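Local atomic coordinates of beta-methylmalyl-CoA dehydratase (Chloroflexus aurantiacus, PDB entry 4E3E), a protein that catalyses the reversible dehydration of (2R,3S)-beta-methylmalyl-CoA to mesaconyl-CoA, a step of the glyoxylate assimilation cycle. Residues D206-V211 / S261-A266; A291-L296 / V312-T317. All blocks are in the same frame, centred on the assembly; numbering follows the deposited sequence.

Interaction 1. Residues D206-V211 / S261-A266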
ATOM      1  N   ASP A 206      22.614  10.370 -17.265  1.00 30.76           N
ATOM      2  CA  ASP A 206      21.442  11.142 -16.857  1.00 29.27           C
ATOM      3  C   ASP A 206      20.240  10.204 -16.885  1.00 28.70           C
ATOM      4  O   ASP A 206      19.880   9.712 -17.951  1.00 28.13           O
ATOM      5  CB  ASP A 206      21.253  12.307 -17.832  1.00 34.76           C
ATOM      6  CG  ASP A 206      20.107  13.236 -17.456  1.00 37.35           C
ATOM      7  OD1 ASP A 206      19.299  12.913 -16.568  1.00 29.80           O
ATOM      8  OD2 ASP A 206      20.015  14.317 -18.074  1.00 48.38           O
ATOM      9  N   HIS A 207      19.622   9.949 -15.726  1.00 26.84           N
ATOM     10  CA  HIS A 207      18.484   9.014 -15.662  1.00 27.78           C
ATOM     11  C   HIS A 207      17.172   9.593 -16.134  1.00 27.48           C
ATOM     12  O   HIS A 207      16.175   8.864 -16.249  1.00 27.50           O
ATOM     13  CB  HIS A 207      18.367   8.374 -14.279  1.00 25.41           C
ATOM     14  CG  HIS A 207      19.603   7.632 -13.870  1.00 25.47           C
ATOM     15  ND1 HIS A 207      20.128   6.633 -14.622  1.00 27.21           N
ATOM     16  CD2 HIS A 207      20.452   7.792 -12.780  1.00 26.20           C
ATOM     17  CE1 HIS A 207      21.248   6.172 -14.035  1.00 24.36           C
ATOM     18  NE2 HIS A 207      21.444   6.874 -12.905  1.00 26.37           N
ATOM     19  N   VAL A 208      17.183  10.900 -16.429  1.00 25.61           N
ATOM     20  CA  VAL A 208      16.094  11.604 -17.119  1.00 27.12           C
ATOM     21  C   VAL A 208      14.832  11.828 -16.265  1.00 27.34           C
ATOM     22  O   VAL A 208      14.438  12.980 -16.027  1.00 28.25           O
ATOM     23  CB  VAL A 208      15.731  10.950 -18.494  1.00 26.72           C
ATOM     24  CG1 VAL A 208      14.601  11.707 -19.173  1.00 26.56           C
ATOM     25  CG2 VAL A 208      16.951  10.899 -19.424  1.00 27.27           C
ATOM     26  N   ASP A 209      14.199  10.748 -15.806  1.00 26.37           N
ATOM     27  CA  ASP A 209      12.899  10.866 -15.133  1.00 30.21           C
ATOM     28  C   ASP A 209      12.960  11.632 -13.801  1.00 28.36           C
ATOM     29  O   ASP A 209      13.933  11.536 -13.048  1.00 29.63           O
ATOM     30  CB  ASP A 209      12.278   9.481 -14.893  1.00 29.54           C
ATOM     31  CG  ASP A 209      12.082   8.686 -16.179  1.00 38.48           C
ATOM     32  OD1 ASP A 209      13.077   8.165 -16.745  1.00 35.90           O
ATOM     33  OD2 ASP A 209      10.921   8.559 -16.616  1.00 34.10           O
ATOM     34  N   GLY A 210      11.899  12.375 -13.512  1.00 28.18           N
ATOM     35  CA  GLY A 210      11.718  12.997 -12.203  1.00 27.05           C
ATOM     36  C   GLY A 210      10.427  12.523 -11.553  1.00 26.10           C
ATOM     37  O   GLY A 210       9.417  12.356 -12.238  1.00 25.26           O
ATOM     38  N   VAL A 211      10.457  12.309 -10.234  1.00 27.29           N
ATOM     39  CA  VAL A 211       9.267  11.852  -9.498  1.00 26.05           C
ATOM     40  C   VAL A 211       9.011  12.704  -8.263  1.00 26.84           C
ATOM     41  O   VAL A 211       9.937  13.004  -7.486  1.00 26.19           O
ATOM     42  CB  VAL A 211       9.317  10.346  -9.124  1.00 26.08           C
ATOM     43  CG1 VAL A 211       9.347   9.491 -10.384  1.00 24.77           C
ATOM     44  CG2 VAL A 211      10.493  10.014  -8.197  1.00 24.17           C
ATOM     45  N   SER A 261      17.518   4.987 -11.530  1.00 25.66           N
ATOM     46  CA  SER A 261      18.736   4.494 -12.179  1.00 25.38           C
ATOM     47  C   SER A 261      18.479   3.341 -13.170  1.00 25.72           C
ATOM     48  O   SER A 261      19.327   3.089 -14.040  1.00 23.64           O
ATOM     49  CB  SER A 261      19.796   4.080 -11.147  1.00 25.25           C
ATOM     50  OG  SER A 261      19.597   2.735 -10.720  1.00 26.01           O
ATOM     51  N   PHE A 262      17.327   2.661 -13.049  1.00 26.13           N
ATOM     52  CA  PHE A 262      16.938   1.617 -14.028  1.00 24.80           C
ATOM     53  C   PHE A 262      17.059   2.134 -15.464  1.00 24.30           C
ATOM     54  O   PHE A 262      17.432   1.387 -16.368  1.00 25.17           O
ATOM     55  CB  PHE A 262      15.512   1.091 -13.811  1.00 24.84           C
ATOM     56  CG  PHE A 262      15.133  -0.059 -14.759  1.00 24.41           C
ATOM     57  CD1 PHE A 262      15.477  -1.374 -14.462  1.00 25.41           C
ATOM     58  CD2 PHE A 262      14.463   0.194 -15.954  1.00 24.15           C
ATOM     59  CE1 PHE A 262      15.154  -2.414 -15.322  1.00 21.72           C
ATOM     60  CE2 PHE A 262      14.134  -0.836 -16.827  1.00 24.20           C
ATOM     61  CZ  PHE A 262      14.477  -2.147 -16.510  1.00 23.51           C
ATOM     62  N   ASN A 263      16.727   3.409 -15.669  1.00 24.87           N
ATOM     63  CA  ASN A 263      16.923   4.045 -16.950  1.00 24.99           C
ATOM     64  C   ASN A 263      18.408   4.351 -17.114  1.00 26.15           C
ATOM     65  O   ASN A 263      18.861   5.455 -16.794  1.00 26.65           O
ATOM     66  CB  ASN A 263      16.085   5.339 -17.069  1.00 24.97           C
ATOM     67  CG  ASN A 263      16.088   5.892 -18.482  1.00 25.15           C
ATOM     68  OD1 ASN A 263      16.427   5.181 -19.428  1.00 29.09           O
ATOM     69  ND2 ASN A 263      15.712   7.166 -18.638  1.00 27.91           N
ATOM     70  N   GLY A 264      19.172   3.354 -17.568  1.00 25.76           N
ATOM     71  CA  GLY A 264      20.597   3.548 -17.849  1.00 27.92           C
ATOM     72  C   GLY A 264      21.495   2.549 -17.148  1.00 28.35           C
ATOM     73  O   GLY A 264      22.664   2.373 -17.539  1.00 27.25           O
ATOM     74  N   LEU A 265      20.961   1.909 -16.106  1.00 26.56           N
ATOM     75  CA  LEU A 265      21.688   0.857 -15.388  1.00 26.83           C
ATOM     76  C   LEU A 265      20.832  -0.402 -15.189  1.00 24.56           C
ATOM     77  O   LEU A 265      20.940  -1.066 -14.162  1.00 26.25           O
ATOM     78  CB  LEU A 265      22.204   1.393 -14.040  1.00 23.85           C
ATOM     79  CG  LEU A 265      23.397   2.354 -14.124  1.00 27.55           C
ATOM     80  CD1 LEU A 265      23.550   3.165 -12.850  1.00 24.65           C
ATOM     81  CD2 LEU A 265      24.689   1.601 -14.466  1.00 25.38           C
ATOM     82  N   ALA A 266      19.998  -0.732 -16.177  1.00 25.74           N
ATOM     83  CA  ALA A 266      19.040  -1.840 -16.065  1.00 23.75           C
ATOM     84  C   ALA A 266      19.677  -3.194 -15.711  1.00 24.04           C
ATOM     85  O   ALA A 266      19.069  -3.988 -14.996  1.00 24.13           O
ATOM     86  CB  ALA A 266      18.213  -1.962 -17.341  1.00 25.85           C
TER
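The imidazole of His207 lies with one face against Ser261, whose CA sits over the ring centre in a CH-pi contact, 3.5 Å from the centroid. At the ring's edge, in its plane, is the backbone O of Asn263, which takes a nearly straight hydrogen bond (168°) from His207 ND1 at 2.8 Å. Leu265 CD1 touches this edge, 4.0 Å from His207 CE1. NE2 is hydrogen-bonded to Ser293 OG, so both ring nitrogens are engaged, which holds the ring's rotation. An alanine at His207 would probably leave Asn263 O and Ser293 OG without their imidazole partner and open a gap beside Ser261. The amide of Asn263 answers in reverse: CG is anti to the backbone N (chi1 -170°), and ND2 donates to His207 O at 3.0 Å from above the carbonyl plane. Asp209 N reaches the same oxygen from its opposite face. A weak bond joins ND2 to Asp209 OD1, while Asp209 OD2 forms a salt bridge with Arg230 and Asn263 OD1 accepts a hydrogen bond from N of Asn6, both of the second subunit. The contact fastens the C-terminal end of helix 250-265 to strand 204-212, the outermost of the sheet within this chain, beside strand 288-300 and the subunit interface.

Interaction 2. Residues A291-L296 / V312-T317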
ATOM      1  N   ALA A 291      17.824  11.902 -10.800  1.00 28.31           N
ATOM      2  CA  ALA A 291      19.070  11.226 -10.471  1.00 28.76           C
ATOM      3  C   ALA A 291      20.013  11.175 -11.669  1.00 29.83           C
ATOM      4  O   ALA A 291      19.575  11.157 -12.829  1.00 25.20           O
ATOM      5  CB  ALA A 291      18.794   9.817  -9.941  1.00 27.45           C
ATOM      6  N   TRP A 292      21.307  11.187 -11.372  1.00 26.33           N
ATOM      7  CA  TRP A 292      22.327  10.837 -12.351  1.00 28.79           C
ATOM      8  C   TRP A 292      23.410  10.008 -11.705  1.00 29.64           C
ATOM      9  O   TRP A 292      23.619  10.073 -10.489  1.00 29.77           O
ATOM     10  CB  TRP A 292      22.886  12.082 -13.049  1.00 28.93           C
ATOM     11  CG  TRP A 292      23.676  13.005 -12.151  1.00 29.86           C
ATOM     12  CD1 TRP A 292      23.205  14.087 -11.402  1.00 35.21           C
ATOM     13  CD2 TRP A 292      25.114  12.955 -11.886  1.00 30.04           C
ATOM     14  NE1 TRP A 292      24.233  14.693 -10.716  1.00 36.35           N
ATOM     15  CE2 TRP A 292      25.402  14.058 -10.959  1.00 32.49           C
ATOM     16  CE3 TRP A 292      26.155  12.131 -12.303  1.00 32.70           C
ATOM     17  CZ2 TRP A 292      26.680  14.307 -10.492  1.00 34.82           C
ATOM     18  CZ3 TRP A 292      27.446  12.396 -11.828  1.00 37.91           C
ATOM     19  CH2 TRP A 292      27.700  13.456 -10.943  1.00 37.59           C
ATOM     20  N   SER A 293      24.102   9.211 -12.505  1.00 27.24           N
ATOM     21  CA  SER A 293      25.142   8.330 -11.974  1.00 27.80           C
ATOM     22  C   SER A 293      26.468   8.474 -12.696  1.00 28.74           C
ATOM     23  O   SER A 293      26.512   8.832 -13.875  1.00 28.15           O
ATOM     24  CB  SER A 293      24.697   6.865 -11.991  1.00 25.01           C
ATOM     25  OG  SER A 293      23.538   6.705 -11.184  1.00 25.26           O
ATOM     26  N   GLU A 294      27.547   8.188 -11.973  1.00 26.87           N
ATOM     27  CA  GLU A 294      28.876   8.100 -12.574  1.00 29.11           C
ATOM     28  C   GLU A 294      29.418   6.703 -12.322  1.00 28.16           C
ATOM     29  O   GLU A 294      29.224   6.162 -11.224  1.00 26.94           O
ATOM     30  CB  GLU A 294      29.802   9.135 -11.950  1.00 31.88           C
ATOM     31  CG  GLU A 294      31.237   9.049 -12.445  1.00 32.29           C
ATOM     32  CD  GLU A 294      32.111  10.141 -11.871  1.00 41.56           C
ATOM     33  OE1 GLU A 294      31.593  10.990 -11.127  1.00 44.02           O
ATOM     34  OE2 GLU A 294      33.318  10.142 -12.170  1.00 54.48           O
ATOM     35  N   ILE A 295      30.076   6.111 -13.325  1.00 25.43           N
ATOM     36  CA  ILE A 295      30.803   4.873 -13.086  1.00 26.43           C
ATOM     37  C   ILE A 295      32.162   5.266 -12.491  1.00 28.90           C
ATOM     38  O   ILE A 295      33.057   5.728 -13.224  1.00 28.44           O
ATOM     39  CB  ILE A 295      30.990   4.015 -14.366  1.00 24.68           C
ATOM     40  CG1 ILE A 295      29.653   3.776 -15.104  1.00 25.42           C
ATOM     41  CG2 ILE A 295      31.724   2.705 -14.030  1.00 26.65           C
ATOM     42  CD1 ILE A 295      28.560   3.096 -14.283  1.00 28.06           C
ATOM     43  N   LEU A 296      32.299   5.118 -11.168  1.00 23.23           N
ATOM     44  CA  LEU A 296      33.553   5.438 -10.462  1.00 25.23           C
ATOM     45  C   LEU A 296      34.657   4.441 -10.782  1.00 27.23           C
ATOM     46  O   LEU A 296      35.829   4.811 -10.890  1.00 31.92           O
ATOM     47  CB  LEU A 296      33.339   5.467  -8.953  1.00 26.35           C
ATOM     48  CG  LEU A 296      32.367   6.531  -8.444  1.00 28.10           C
ATOM     49  CD1 LEU A 296      32.196   6.409  -6.936  1.00 30.44           C
ATOM     50  CD2 LEU A 296      32.825   7.926  -8.858  1.00 26.79           C
ATOM     51  N   VAL A 312      29.514   2.640  -8.297  1.00 28.57           N
ATOM     52  CA  VAL A 312      28.658   3.671  -8.867  1.00 25.55           C
ATOM     53  C   VAL A 312      28.430   4.765  -7.840  1.00 26.27           C
ATOM     54  O   VAL A 312      28.219   4.475  -6.658  1.00 26.20           O
ATOM     55  CB  VAL A 312      27.295   3.076  -9.303  1.00 26.40           C
ATOM     56  CG1 VAL A 312      26.363   4.145  -9.905  1.00 23.07           C
ATOM     57  CG2 VAL A 312      27.490   1.910 -10.277  1.00 24.83           C
ATOM     58  N   ARG A 313      28.495   6.017  -8.292  1.00 23.88           N
ATOM     59  CA  ARG A 313      27.950   7.128  -7.529  1.00 27.01           C
ATOM     60  C   ARG A 313      26.635   7.545  -8.173  1.00 29.82           C
ATOM     61  O   ARG A 313      26.610   7.916  -9.352  1.00 28.17           O
ATOM     62  CB  ARG A 313      28.895   8.334  -7.515  1.00 27.35           C
ATOM     63  CG  ARG A 313      28.369   9.493  -6.666  1.00 29.97           C
ATOM     64  CD  ARG A 313      29.198  10.795  -6.778  1.00 30.22           C
ATOM     65  NE  ARG A 313      30.637  10.565  -6.616  1.00 32.97           N
ATOM     66  CZ  ARG A 313      31.243  10.230  -5.475  1.00 34.74           C
ATOM     67  NH1 ARG A 313      30.555  10.084  -4.342  1.00 33.69           N
ATOM     68  NH2 ARG A 313      32.556  10.027  -5.471  1.00 40.61           N
ATOM     69  N   THR A 314      25.544   7.482  -7.411  1.00 23.57           N
ATOM     70  CA  THR A 314      24.298   8.091  -7.872  1.00 23.96           C
ATOM     71  C   THR A 314      24.023   9.330  -7.043  1.00 24.37           C
ATOM     72  O   THR A 314      24.036   9.289  -5.809  1.00 27.35           O
ATOM     73  CB  THR A 314      23.127   7.114  -7.834  1.00 23.93           C
ATOM     74  OG1 THR A 314      23.457   5.950  -8.631  1.00 25.49           O
ATOM     75  CG2 THR A 314      21.864   7.765  -8.380  1.00 24.23           C
ATOM     76  N   VAL A 315      23.780  10.431  -7.730  1.00 25.14           N
ATOM     77  CA  VAL A 315      23.499  11.704  -7.084  1.00 27.81           C
ATOM     78  C   VAL A 315      22.035  12.044  -7.347  1.00 28.59           C
ATOM     79  O   VAL A 315      21.606  12.056  -8.504  1.00 28.49           O
ATOM     80  CB  VAL A 315      24.394  12.813  -7.684  1.00 28.17           C
ATOM     81  CG1 VAL A 315      24.061  14.165  -7.077  1.00 27.40           C
ATOM     82  CG2 VAL A 315      25.864  12.476  -7.460  1.00 32.01           C
ATOM     83  N   ALA A 316      21.265  12.295  -6.284  1.00 27.84           N
ATOM     84  CA  ALA A 316      19.871  12.724  -6.449  1.00 27.64           C
ATOM     85  C   ALA A 316      19.769  14.229  -6.248  1.00 27.53           C
ATOM     86  O   ALA A 316      20.424  14.807  -5.365  1.00 28.52           O
ATOM     87  CB  ALA A 316      18.928  11.985  -5.499  1.00 24.49           C
ATOM     88  N   THR A 317      18.941  14.852  -7.048  1.00 26.04           N
ATOM     89  CA  THR A 317      18.720  16.274  -6.958  1.00 29.04           C
ATOM     90  C   THR A 317      17.245  16.549  -6.888  1.00 29.38           C
ATOM     91  O   THR A 317      16.456  15.737  -7.258  1.00 29.04           O
ATOM     92  CB  THR A 317      19.297  17.021  -8.158  1.00 29.37           C
ATOM     93  OG1 THR A 317      18.736  16.524  -9.354  1.00 31.97           O
ATOM     94  CG2 THR A 317      20.742  16.830  -8.234  1.00 30.41           C
TER
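Trp292 and Val315 run alongside each other in the same direction, the indole turning one face to the valine. Val315 CB stands 3.5 Å above the ring plane, displaced from the ring centre, and CG2 reaches Trp292 CZ2 at 3.6 Å. The indole CG is placed between the backbone N and the carbonyl carbon (chi1 67°), which starts the ring on its course beside Val315; the hydrogen bond from NE1 to Pro326 O probably helps hold its tilt. On the same face of the sheet come Glu294 and Arg313, whose charged atoms do not meet; the guanidinium pairs instead with Asp341 through NH1. Leu296 crosses the arginine obliquely, its CD1 3.9 Å above the guanidinium plane, near the rim, and equally close to Arg313 CB. On the opposite face Ser293 and Thr314 share a hydrogen bond, OG to OG1 at 2.7 Å, either able to donate. Thr314 OG1 is also bonded to Tyr344 OH, so the buried hydroxyl pair continues toward strand 338-349. Beside them Val312 CG1 packs on Ser293 CB at 3.8 Å. Along the backbones, Trp292 with Val315 and Glu294 with Arg313 form hydrogen-bonded pairs, two bonds each; Ser293-Thr314 between them is non-hydrogen-bonded in its backbone. This is the ladder of an antiparallel beta hairpin, 288-300 with 307-318, within the hot dog fold, where the sheet wraps a long central helix: Ala291 and Thr314 touch helix 250-265.

How the interactions relate
After the N-terminal half of the sheet, the chain reaches strand 204-212, then a largely helical passage that ends in helix 250-265. Interaction 1 closes this loop of 49 residues by bringing the helix end back to the strand. After strand 270-278 the chain enters the hairpin, where interaction 2 closes a much shorter loop of 15 residues. The two loops follow in series, neither nesting nor crossing. The two contacts nevertheless touch, their centres about 10 Å apart, because strand 288-300 lies between 204-212 and 307-318 in the sheet. His207 N meets Ala291 O at 3.1 Å, a probable hydrogen bond linking the backbones of strands 204-212 and 288-300. Together they tie the hairpin, strand 204-212 and the helix end into one unit.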